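Local coordinates for non-toxic crystal protein (Bacillus thuringiensis, PDB 2D42) that is a non-toxic parasporal crystal protein of unresolved activity whose structure closely resembles that of beta-pore-forming toxins, at residues A[1-9]-A[88-96]; A[35-46]-A[165-176]. All blocks are in the same frame, centred on the assembly; numbering follows the deposited sequence.

Interaction 1. Residues A[1-9]-A[88-96]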
loop_
_atom_site.group_PDB
_atom_site.type_symbol
_atom_site.label_atom_id
_atom_site.label_comp_id
_atom_site.label_asym_id
_atom_site.label_seq_id
_atom_site.Cartn_x
_atom_site.Cartn_y
_atom_site.Cartn_z
ATOM N N ALA A 1 4.245 -12.173 11.805
ATOM C CA ALA A 1 4.318 -13.316 10.855
ATOM C C ALA A 1 3.038 -13.412 10.023
ATOM O O ALA A 1 2.133 -12.581 10.155
ATOM C CB ALA A 1 4.553 -14.622 11.628
ATOM N N ILE A 2 2.966 -14.422 9.161
ATOM C CA ILE A 2 1.793 -14.609 8.307
ATOM C C ILE A 2 0.975 -15.823 8.757
ATOM O O ILE A 2 1.487 -16.941 8.809
ATOM C CB ILE A 2 2.194 -14.858 6.837
ATOM C CG1 ILE A 2 3.164 -13.771 6.346
ATOM C CG2 ILE A 2 0.940 -14.903 5.966
ATOM C CD1 ILE A 2 2.565 -12.384 6.234
ATOM N N ILE A 3 -0.292 -15.605 9.084
ATOM C CA ILE A 3 -1.140 -16.718 9.490
ATOM C C ILE A 3 -1.463 -17.527 8.240
ATOM O O ILE A 3 -2.019 -16.997 7.285
ATOM C CB ILE A 3 -2.464 -16.237 10.107
ATOM C CG1 ILE A 3 -2.207 -15.555 11.459
ATOM C CG2 ILE A 3 -3.439 -17.421 10.237
ATOM C CD1 ILE A 3 -1.659 -16.466 12.538
ATOM N N ASN A 4 -1.099 -18.806 8.228
ATOM C CA ASN A 4 -1.398 -19.639 7.073
ATOM C C ASN A 4 -2.733 -20.333 7.329
ATOM O O ASN A 4 -2.823 -21.219 8.180
ATOM C CB ASN A 4 -0.307 -20.689 6.858
ATOM C CG ASN A 4 -0.519 -21.474 5.589
ATOM O OD1 ASN A 4 0.194 -21.293 4.606
ATOM N ND2 ASN A 4 -1.522 -22.338 5.592
ATOM N N LEU A 5 -3.761 -19.933 6.589
ATOM C CA LEU A 5 -5.092 -20.497 6.771
ATOM C C LEU A 5 -5.200 -22.002 6.557
ATOM O O LEU A 5 -5.997 -22.661 7.233
ATOM C CB LEU A 5 -6.097 -19.759 5.881
ATOM C CG LEU A 5 -6.270 -18.282 6.264
ATOM C CD1 LEU A 5 -7.084 -17.561 5.210
ATOM C CD2 LEU A 5 -6.941 -18.172 7.626
ATOM N N LEU A 6 -4.425 -22.548 5.621
ATOM C CA LEU A 6 -4.450 -23.989 5.365
ATOM C C LEU A 6 -3.837 -24.731 6.546
ATOM O O LEU A 6 -4.265 -25.830 6.895
ATOM C CB LEU A 6 -3.684 -24.327 4.084
ATOM C CG LEU A 6 -4.364 -23.910 2.778
ATOM C CD1 LEU A 6 -3.455 -24.236 1.612
ATOM C CD2 LEU A 6 -5.690 -24.634 2.628
ATOM N N ARG A 7 -2.827 -24.119 7.156
ATOM C CA ARG A 7 -2.163 -24.691 8.319
ATOM C C ARG A 7 -3.161 -24.743 9.481
ATOM O O ARG A 7 -3.225 -25.736 10.215
ATOM C CB ARG A 7 -0.943 -23.838 8.691
ATOM C CG ARG A 7 -0.313 -24.171 10.035
ATOM C CD ARG A 7 0.156 -25.615 10.105
ATOM N NE ARG A 7 0.621 -25.949 11.448
ATOM C CZ ARG A 7 0.693 -27.188 11.931
ATOM N NH1 ARG A 7 0.330 -28.220 11.179
ATOM N NH2 ARG A 7 1.118 -27.392 13.173
ATOM N N GLU A 8 -3.940 -23.672 9.641
ATOM C CA GLU A 8 -4.949 -23.609 10.695
ATOM C C GLU A 8 -5.986 -24.718 10.469
ATOM O O GLU A 8 -6.457 -25.337 11.421
ATOM C CB GLU A 8 -5.663 -22.250 10.693
ATOM C CG GLU A 8 -4.787 -21.044 11.021
ATOM C CD GLU A 8 -4.205 -21.090 12.430
ATOM O OE1 GLU A 8 -4.958 -21.375 13.389
ATOM O OE2 GLU A 8 -2.994 -20.825 12.576
ATOM N N LEU A 9 -6.336 -24.951 9.205
ATOM C CA LEU A 9 -7.314 -25.984 8.840
ATOM C C LEU A 9 -6.757 -27.348 9.263
ATOM O O LEU A 9 -7.457 -28.167 9.852
ATOM C CB LEU A 9 -7.567 -25.963 7.320
ATOM C CG LEU A 9 -8.494 -27.048 6.750
ATOM C CD1 LEU A 9 -9.894 -26.892 7.342
ATOM C CD2 LEU A 9 -8.532 -26.956 5.227
ATOM N N GLN A 88 5.532 -3.127 3.480
ATOM C CA GLN A 88 5.973 -4.441 3.924
ATOM C C GLN A 88 5.134 -4.927 5.082
ATOM O O GLN A 88 5.059 -4.276 6.125
ATOM C CB GLN A 88 7.443 -4.406 4.365
ATOM C CG GLN A 88 7.995 -5.771 4.748
ATOM C CD GLN A 88 9.381 -5.694 5.355
ATOM O OE1 GLN A 88 10.086 -6.695 5.440
ATOM N NE2 GLN A 88 9.771 -4.507 5.793
ATOM N N THR A 89 4.507 -6.082 4.906
ATOM C CA THR A 89 3.681 -6.651 5.960
ATOM C C THR A 89 4.498 -7.268 7.086
ATOM O O THR A 89 5.519 -7.919 6.847
ATOM C CB THR A 89 2.764 -7.753 5.416
ATOM O OG1 THR A 89 1.877 -7.191 4.444
ATOM C CG2 THR A 89 1.963 -8.403 6.568
ATOM N N ARG A 90 4.027 -7.062 8.312
ATOM C CA ARG A 90 4.653 -7.630 9.493
ATOM C C ARG A 90 3.747 -8.778 9.956
ATOM O O ARG A 90 4.190 -9.928 10.077
ATOM C CB ARG A 90 4.763 -6.588 10.601
ATOM C CG ARG A 90 5.192 -7.178 11.926
ATOM C CD ARG A 90 5.171 -6.147 13.039
ATOM N NE ARG A 90 5.637 -6.725 14.295
ATOM C CZ ARG A 90 5.705 -6.063 15.445
ATOM N NH1 ARG A 90 5.336 -4.790 15.503
ATOM N NH2 ARG A 90 6.151 -6.673 16.536
ATOM N N ASP A 91 2.482 -8.455 10.216
ATOM C CA ASP A 91 1.513 -9.464 10.628
ATOM C C ASP A 91 0.421 -9.567 9.572
ATOM O O ASP A 91 -0.405 -8.658 9.417
ATOM C CB ASP A 91 0.896 -9.120 11.984
ATOM C CG ASP A 91 1.924 -9.126 13.111
ATOM O OD1 ASP A 91 2.937 -9.847 12.986
ATOM O OD2 ASP A 91 1.710 -8.428 14.123
ATOM N N GLY A 92 0.429 -10.674 8.838
ATOM C CA GLY A 92 -0.559 -10.867 7.797
ATOM C C GLY A 92 -1.241 -12.224 7.815
ATOM O O GLY A 92 -1.192 -12.961 8.799
ATOM N N VAL A 93 -1.876 -12.555 6.697
ATOM C CA VAL A 93 -2.594 -13.811 6.572
ATOM C C VAL A 93 -2.602 -14.230 5.109
ATOM O O VAL A 93 -2.453 -13.387 4.225
ATOM C CB VAL A 93 -4.047 -13.654 7.085
ATOM C CG1 VAL A 93 -4.786 -12.589 6.266
ATOM C CG2 VAL A 93 -4.778 -15.001 7.014
ATOM N N THR A 94 -2.749 -15.528 4.857
ATOM C CA THR A 94 -2.786 -16.042 3.488
ATOM C C THR A 94 -3.543 -17.360 3.382
ATOM O O THR A 94 -3.579 -18.153 4.327
ATOM C CB THR A 94 -1.361 -16.272 2.922
ATOM O OG1 THR A 94 -1.450 -16.686 1.552
ATOM C CG2 THR A 94 -0.637 -17.343 3.714
ATOM N N ALA A 95 -4.142 -17.584 2.218
ATOM C CA ALA A 95 -4.880 -18.802 1.950
ATOM C C ALA A 95 -4.035 -19.649 1.003
ATOM O O ALA A 95 -4.525 -20.604 0.395
ATOM C CB ALA A 95 -6.228 -18.475 1.310
ATOM N N GLY A 96 -2.761 -19.286 0.877
ATOM C CA GLY A 96 -1.873 -20.033 0.003
ATOM C C GLY A 96 -1.535 -19.344 -1.307
ATOM O O GLY A 96 -0.707 -19.839 -2.073
HETATM O O HOH W 1 1.478 -12.815 13.065
#

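Interaction 2. Residues A[35-46]-A[165-176]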
loop_
_atom_site.group_PDB
_atom_site.type_symbol
_atom_site.label_atom_id
_atom_site.label_comp_id
_atom_site.label_asym_id
_atom_site.label_seq_id
_atom_site.Cartn_x
_atom_site.Cartn_y
_atom_site.Cartn_z
ATOM N N ILE A 35 -11.472 -21.120 0.623
ATOM C CA ILE A 35 -11.036 -20.292 1.735
ATOM C C ILE A 35 -10.525 -19.071 0.990
ATOM O O ILE A 35 -9.705 -19.203 0.092
ATOM C CB ILE A 35 -9.860 -20.941 2.481
ATOM C CG1 ILE A 35 -10.340 -22.198 3.211
ATOM C CG2 ILE A 35 -9.240 -19.940 3.457
ATOM C CD1 ILE A 35 -9.219 -23.047 3.750
ATOM N N ARG A 36 -11.010 -17.886 1.329
ATOM C CA ARG A 36 -10.543 -16.725 0.605
ATOM C C ARG A 36 -10.294 -15.492 1.452
ATOM O O ARG A 36 -10.760 -15.376 2.583
ATOM C CB ARG A 36 -11.520 -16.371 -0.526
ATOM C CG ARG A 36 -12.776 -15.660 -0.075
ATOM C CD ARG A 36 -13.517 -15.031 -1.263
ATOM N NE ARG A 36 -13.926 -16.032 -2.248
ATOM C CZ ARG A 36 -13.394 -16.170 -3.461
ATOM N NH1 ARG A 36 -12.418 -15.368 -3.871
ATOM N NH2 ARG A 36 -13.843 -17.118 -4.272
ATOM N N ILE A 37 -9.552 -14.570 0.855
ATOM C CA ILE A 37 -9.197 -13.303 1.462
ATOM C C ILE A 37 -9.807 -12.265 0.543
ATOM O O ILE A 37 -9.584 -12.304 -0.667
ATOM C CB ILE A 37 -7.656 -13.139 1.510
ATOM C CG1 ILE A 37 -7.096 -13.972 2.665
ATOM C CG2 ILE A 37 -7.277 -11.658 1.625
ATOM C CD1 ILE A 37 -5.584 -14.126 2.633
ATOM N N ALA A 38 -10.586 -11.356 1.117
ATOM C CA ALA A 38 -11.249 -10.314 0.343
ATOM C C ALA A 38 -11.314 -8.984 1.081
ATOM O O ALA A 38 -11.067 -8.915 2.287
ATOM C CB ALA A 38 -12.670 -10.767 -0.011
ATOM N N GLY A 39 -11.668 -7.932 0.349
ATOM C CA GLY A 39 -11.796 -6.617 0.948
ATOM C C GLY A 39 -10.502 -6.108 1.553
ATOM O O GLY A 39 -10.497 -5.538 2.639
ATOM N N LEU A 40 -9.398 -6.336 0.856
ATOM C CA LEU A 40 -8.088 -5.880 1.322
ATOM C C LEU A 40 -8.077 -4.376 1.612
ATOM O O LEU A 40 -8.462 -3.569 0.766
ATOM C CB LEU A 40 -7.047 -6.181 0.257
ATOM C CG LEU A 40 -5.907 -7.159 0.525
ATOM C CD1 LEU A 40 -6.212 -8.095 1.675
ATOM C CD2 LEU A 40 -5.656 -7.913 -0.765
ATOM N N ASP A 41 -7.628 -4.000 2.804
ATOM C CA ASP A 41 -7.562 -2.585 3.159
ATOM C C ASP A 41 -6.317 -2.290 3.988
ATOM O O ASP A 41 -5.863 -3.121 4.777
ATOM C CB ASP A 41 -8.815 -2.161 3.932
ATOM C CG ASP A 41 -9.111 -0.669 3.799
ATOM O OD1 ASP A 41 -8.311 0.057 3.166
ATOM O OD2 ASP A 41 -10.148 -0.221 4.326
ATOM N N ALA A 42 -5.762 -1.102 3.793
ATOM C CA ALA A 42 -4.569 -0.691 4.519
ATOM C C ALA A 42 -4.699 0.771 4.892
ATOM O O ALA A 42 -4.674 1.643 4.027
ATOM C CB ALA A 42 -3.336 -0.899 3.660
ATOM N N ARG A 43 -4.852 1.040 6.181
ATOM C CA ARG A 43 -4.980 2.412 6.630
ATOM C C ARG A 43 -3.797 2.824 7.492
ATOM O O ARG A 43 -3.068 1.979 8.015
ATOM C CB ARG A 43 -6.304 2.617 7.379
ATOM C CG ARG A 43 -6.596 1.637 8.496
ATOM C CD ARG A 43 -8.082 1.699 8.872
ATOM N NE ARG A 43 -8.449 0.702 9.876
ATOM C CZ ARG A 43 -8.059 0.733 11.147
ATOM N NH1 ARG A 43 -7.285 1.719 11.589
ATOM N NH2 ARG A 43 -8.438 -0.228 11.981
ATOM N N ILE A 44 -3.613 4.134 7.613
ATOM C CA ILE A 44 -2.524 4.719 8.383
ATOM C C ILE A 44 -3.120 5.450 9.578
ATOM O O ILE A 44 -3.667 6.542 9.445
ATOM C CB ILE A 44 -1.730 5.690 7.483
ATOM C CG1 ILE A 44 -1.184 4.906 6.286
ATOM C CG2 ILE A 44 -0.612 6.388 8.278
ATOM C CD1 ILE A 44 -0.560 5.762 5.229
ATOM N N PRO A 45 -3.028 4.849 10.770
ATOM C CA PRO A 45 -3.592 5.502 11.955
ATOM C C PRO A 45 -3.055 6.902 12.281
ATOM O O PRO A 45 -3.762 7.701 12.876
ATOM C CB PRO A 45 -3.346 4.476 13.065
ATOM C CG PRO A 45 -2.154 3.712 12.579
ATOM C CD PRO A 45 -2.413 3.555 11.111
ATOM N N ASP A 46 -1.817 7.204 11.894
ATOM C CA ASP A 46 -1.249 8.535 12.146
ATOM C C ASP A 46 -0.865 9.151 10.806
ATOM O O ASP A 46 0.270 9.026 10.354
ATOM C CB ASP A 46 -0.018 8.449 13.058
ATOM C CG ASP A 46 0.563 9.820 13.391
ATOM O OD1 ASP A 46 -0.020 10.836 12.962
ATOM O OD2 ASP A 46 1.604 9.882 14.079
ATOM N N LYS A 165 5.469 5.278 7.769
ATOM C CA LYS A 165 4.343 5.051 8.666
ATOM C C LYS A 165 3.967 3.596 8.883
ATOM O O LYS A 165 4.206 2.729 8.039
ATOM C CB LYS A 165 3.103 5.773 8.140
ATOM C CG LYS A 165 3.189 7.278 8.128
ATOM C CD LYS A 165 3.153 7.839 9.540
ATOM C CE LYS A 165 3.197 9.354 9.493
ATOM N NZ LYS A 165 2.888 9.919 10.830
ATOM N N MET A 166 3.353 3.352 10.030
ATOM C CA MET A 166 2.878 2.027 10.379
ATOM C C MET A 166 1.513 1.916 9.700
ATOM O O MET A 166 0.809 2.914 9.522
ATOM C CB MET A 166 2.747 1.916 11.905
ATOM C CG MET A 166 2.028 0.667 12.413
ATOM S SD MET A 166 0.252 0.973 12.634
ATOM C CE MET A 166 0.268 1.886 14.202
ATOM N N THR A 167 1.144 0.719 9.287
ATOM C CA THR A 167 -0.156 0.552 8.649
ATOM C C THR A 167 -0.951 -0.514 9.382
ATOM O O THR A 167 -0.381 -1.409 10.001
ATOM C CB THR A 167 -0.023 0.099 7.188
ATOM O OG1 THR A 167 0.675 -1.151 7.146
ATOM C CG2 THR A 167 0.721 1.147 6.351
ATOM N N VAL A 168 -2.270 -0.396 9.325
ATOM C CA VAL A 168 -3.152 -1.375 9.932
ATOM C C VAL A 168 -3.703 -2.099 8.712
ATOM O O VAL A 168 -4.303 -1.482 7.839
ATOM C CB VAL A 168 -4.294 -0.709 10.735
ATOM C CG1 VAL A 168 -5.308 -1.773 11.179
ATOM C CG2 VAL A 168 -3.711 -0.012 11.977
ATOM N N LEU A 169 -3.458 -3.401 8.625
ATOM C CA LEU A 169 -3.925 -4.153 7.467
ATOM C C LEU A 169 -5.196 -4.895 7.815
ATOM O O LEU A 169 -5.288 -5.519 8.866
ATOM C CB LEU A 169 -2.835 -5.123 7.002
ATOM C CG LEU A 169 -1.477 -4.451 6.745
ATOM C CD1 LEU A 169 -0.443 -5.510 6.369
ATOM C CD2 LEU A 169 -1.612 -3.400 5.632
ATOM N N GLU A 170 -6.181 -4.819 6.926
ATOM C CA GLU A 170 -7.462 -5.471 7.163
ATOM C C GLU A 170 -7.972 -6.219 5.945
ATOM O O GLU A 170 -7.599 -5.911 4.823
ATOM C CB GLU A 170 -8.503 -4.426 7.579
ATOM C CG GLU A 170 -8.233 -3.809 8.940
ATOM C CD GLU A 170 -9.126 -2.618 9.233
ATOM O OE1 GLU A 170 -9.140 -2.161 10.391
ATOM O OE2 GLU A 170 -9.806 -2.132 8.309
ATOM N N CYS A 171 -8.821 -7.216 6.188
ATOM C CA CYS A 171 -9.430 -7.992 5.119
ATOM C C CYS A 171 -10.472 -8.926 5.716
ATOM O O CYS A 171 -10.527 -9.118 6.933
ATOM C CB CYS A 171 -8.378 -8.797 4.340
ATOM S SG CYS A 171 -7.543 -10.156 5.232
ATOM N N VAL A 172 -11.320 -9.472 4.856
ATOM C CA VAL A 172 -12.350 -10.401 5.287
ATOM C C VAL A 172 -11.904 -11.806 4.888
ATOM O O VAL A 172 -11.424 -12.026 3.771
ATOM C CB VAL A 172 -13.701 -10.099 4.612
ATOM C CG1 VAL A 172 -14.723 -11.164 4.998
ATOM C CG2 VAL A 172 -14.187 -8.710 5.019
ATOM N N VAL A 173 -12.050 -12.746 5.811
ATOM C CA VAL A 173 -11.681 -14.129 5.553
ATOM C C VAL A 173 -12.945 -14.971 5.653
ATOM O O VAL A 173 -13.696 -14.859 6.623
ATOM C CB VAL A 173 -10.636 -14.609 6.575
ATOM C CG1 VAL A 173 -10.454 -16.114 6.491
ATOM C CG2 VAL A 173 -9.313 -13.897 6.309
ATOM N N SER A 174 -13.175 -15.807 4.645
ATOM C CA SER A 174 -14.361 -16.653 4.614
ATOM C C SER A 174 -14.149 -17.849 3.685
ATOM O O SER A 174 -13.077 -18.012 3.111
ATOM C CB SER A 174 -15.564 -15.834 4.130
ATOM O OG SER A 174 -15.306 -15.294 2.843
ATOM N N GLY A 175 -15.177 -18.681 3.538
ATOM C CA GLY A 175 -15.058 -19.838 2.673
ATOM C C GLY A 175 -15.049 -21.136 3.456
ATOM O O GLY A 175 -15.140 -21.131 4.687
ATOM N N ASN A 176 -14.911 -22.248 2.741
ATOM C CA ASN A 176 -14.928 -23.571 3.353
ATOM C C ASN A 176 -13.669 -24.375 3.110
ATOM O O ASN A 176 -12.975 -24.198 2.107
ATOM C CB ASN A 176 -16.105 -24.399 2.811
ATOM C CG ASN A 176 -17.450 -23.805 3.145
ATOM O OD1 ASN A 176 -18.217 -23.447 2.253
ATOM N ND2 ASN A 176 -17.751 -23.702 4.433
HETATM O O HOH W 2 0.272 5.340 11.233
#

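Interaction 1. Residues A[1-9]-A[88-96]
The backbone nitrogen of Ala1, the first residue of the chain, is gripped by a hydrogen bond to Arg90 O (2.8 Å) and a salt bridge to Asp91 OD1 (2.9 Å). Asp91 reaches it although its CB points away from 1-9: with CG anti to the carbonyl carbon (chi1 -64°), the carboxylate turns back so that OD1 reaches the terminal nitrogen. Arg90 spends its guanidinium on Glu225, and Arg90 and Asp91 both face that residue as a classic beta bulge.

Beyond this corner, 2-4 and 92-94 run alongside each other, their axes 27° from parallel. The donor alternates between the two segments, as in a parallel ladder: Gly92 N to Ala1 O, Ile3 N to Gly92 O (2.8 Å), Thr94 N to Ile3 O, and Leu5 N to Thr94 O. The last is nearly straight (167°) and fills an amide at the first turn of the helix, just after the N-cap residue Asn4.

Side chains pack on both faces. On one, Ile2 lays CD1 over Gly92 CA (3.8 Å), while its CG2 meets Thr94 CG2 (3.7 Å), the two side chains crossing at about a right angle. On the other, Val93 CG2 touches Leu5 CG at 3.7 Å. Thr94 OG1 accepts from Gly96 N (3.0 Å), closing an ST turn. Together these features describe a short parallel beta pairing that leads directly into a helix, adding the N-terminus to the edge of strand 71-94.

Interaction 2. Residues A[35-46]-A[165-176]
Backbone hydrogen bonds make up the framework: Arg36 with Ser174, Ala38 with Val172, Asp41 with Glu170 and Arg43 with Val168 are hydrogen-bonded antiparallel pairs, each with two N-H...O bonds. The shortest, Val172 N to Ala38 O, spans 2.6 Å and is almost straight at 177°. Between Ala38 and Asp41 the register slips by one residue, a beta bulge with Gly39 at the corner.

Charged groups pair on one face and at one end. Arg43 has CG between its backbone N and carbonyl carbon (chi1 52°), and the extended chain carries the guanidinium alongside Val168, whose CG1 sits over one face. Glu170 OE1 comes to the guanidinium edge, taking NH2 at 2.6 Å and, weakly, NE at 3.0 Å, with the two flat groups 70° apart. Lys165 NZ donates to Asp46 O (2.8 Å), makes a looser salt bridge to Asp46 OD2 (3.5 Å), and also hydrogen-bonds to Ile48 O.

Apolar contacts occupy the other face, where Ala42 CB meets Leu169 CD2 at 3.6 Å and Leu40 CD1 meets Cys171 CB at 3.5 Å. Near the loop, Met166 CE presses tightly on Pro45 CG.

Asp41 OD2 lies 4.4 Å from Glu170 OE2, so Arg43 probably offsets the crowding of negative charge. The chemistry implies paired strands with unlike faces: Arg43 and Glu170 pair on the more exposed one, while Ala42, Leu169 and Cys171 pack on the buried one.

Interactions 1 and 2 lie 12 Å apart, centre to centre, and meet directly through van der Waals packing. Ile37 CD1 of interaction 2 touches Thr94 CA of interaction 1 at 3.5 Å, Leu5 CD1 reaches Ile35 CG2 at 3.7 Å, and Thr89 OG1, hydrogen-bonded to Ala123 O, approaches Leu169 CD1 at 3.5 Å. Val93 also packs on Cys171. Strand 71-94 and the start of helix 5-19 therefore lie against the apolar face of the 36-43 and 165-174 pair, while strand 219-244 bonds through its backbone to both 88-91 and 165-173. The segments alternate along the sequence, and the two contacts bring parts distant in sequence together in one elongated, strand-rich fold like that of beta-pore-forming toxins.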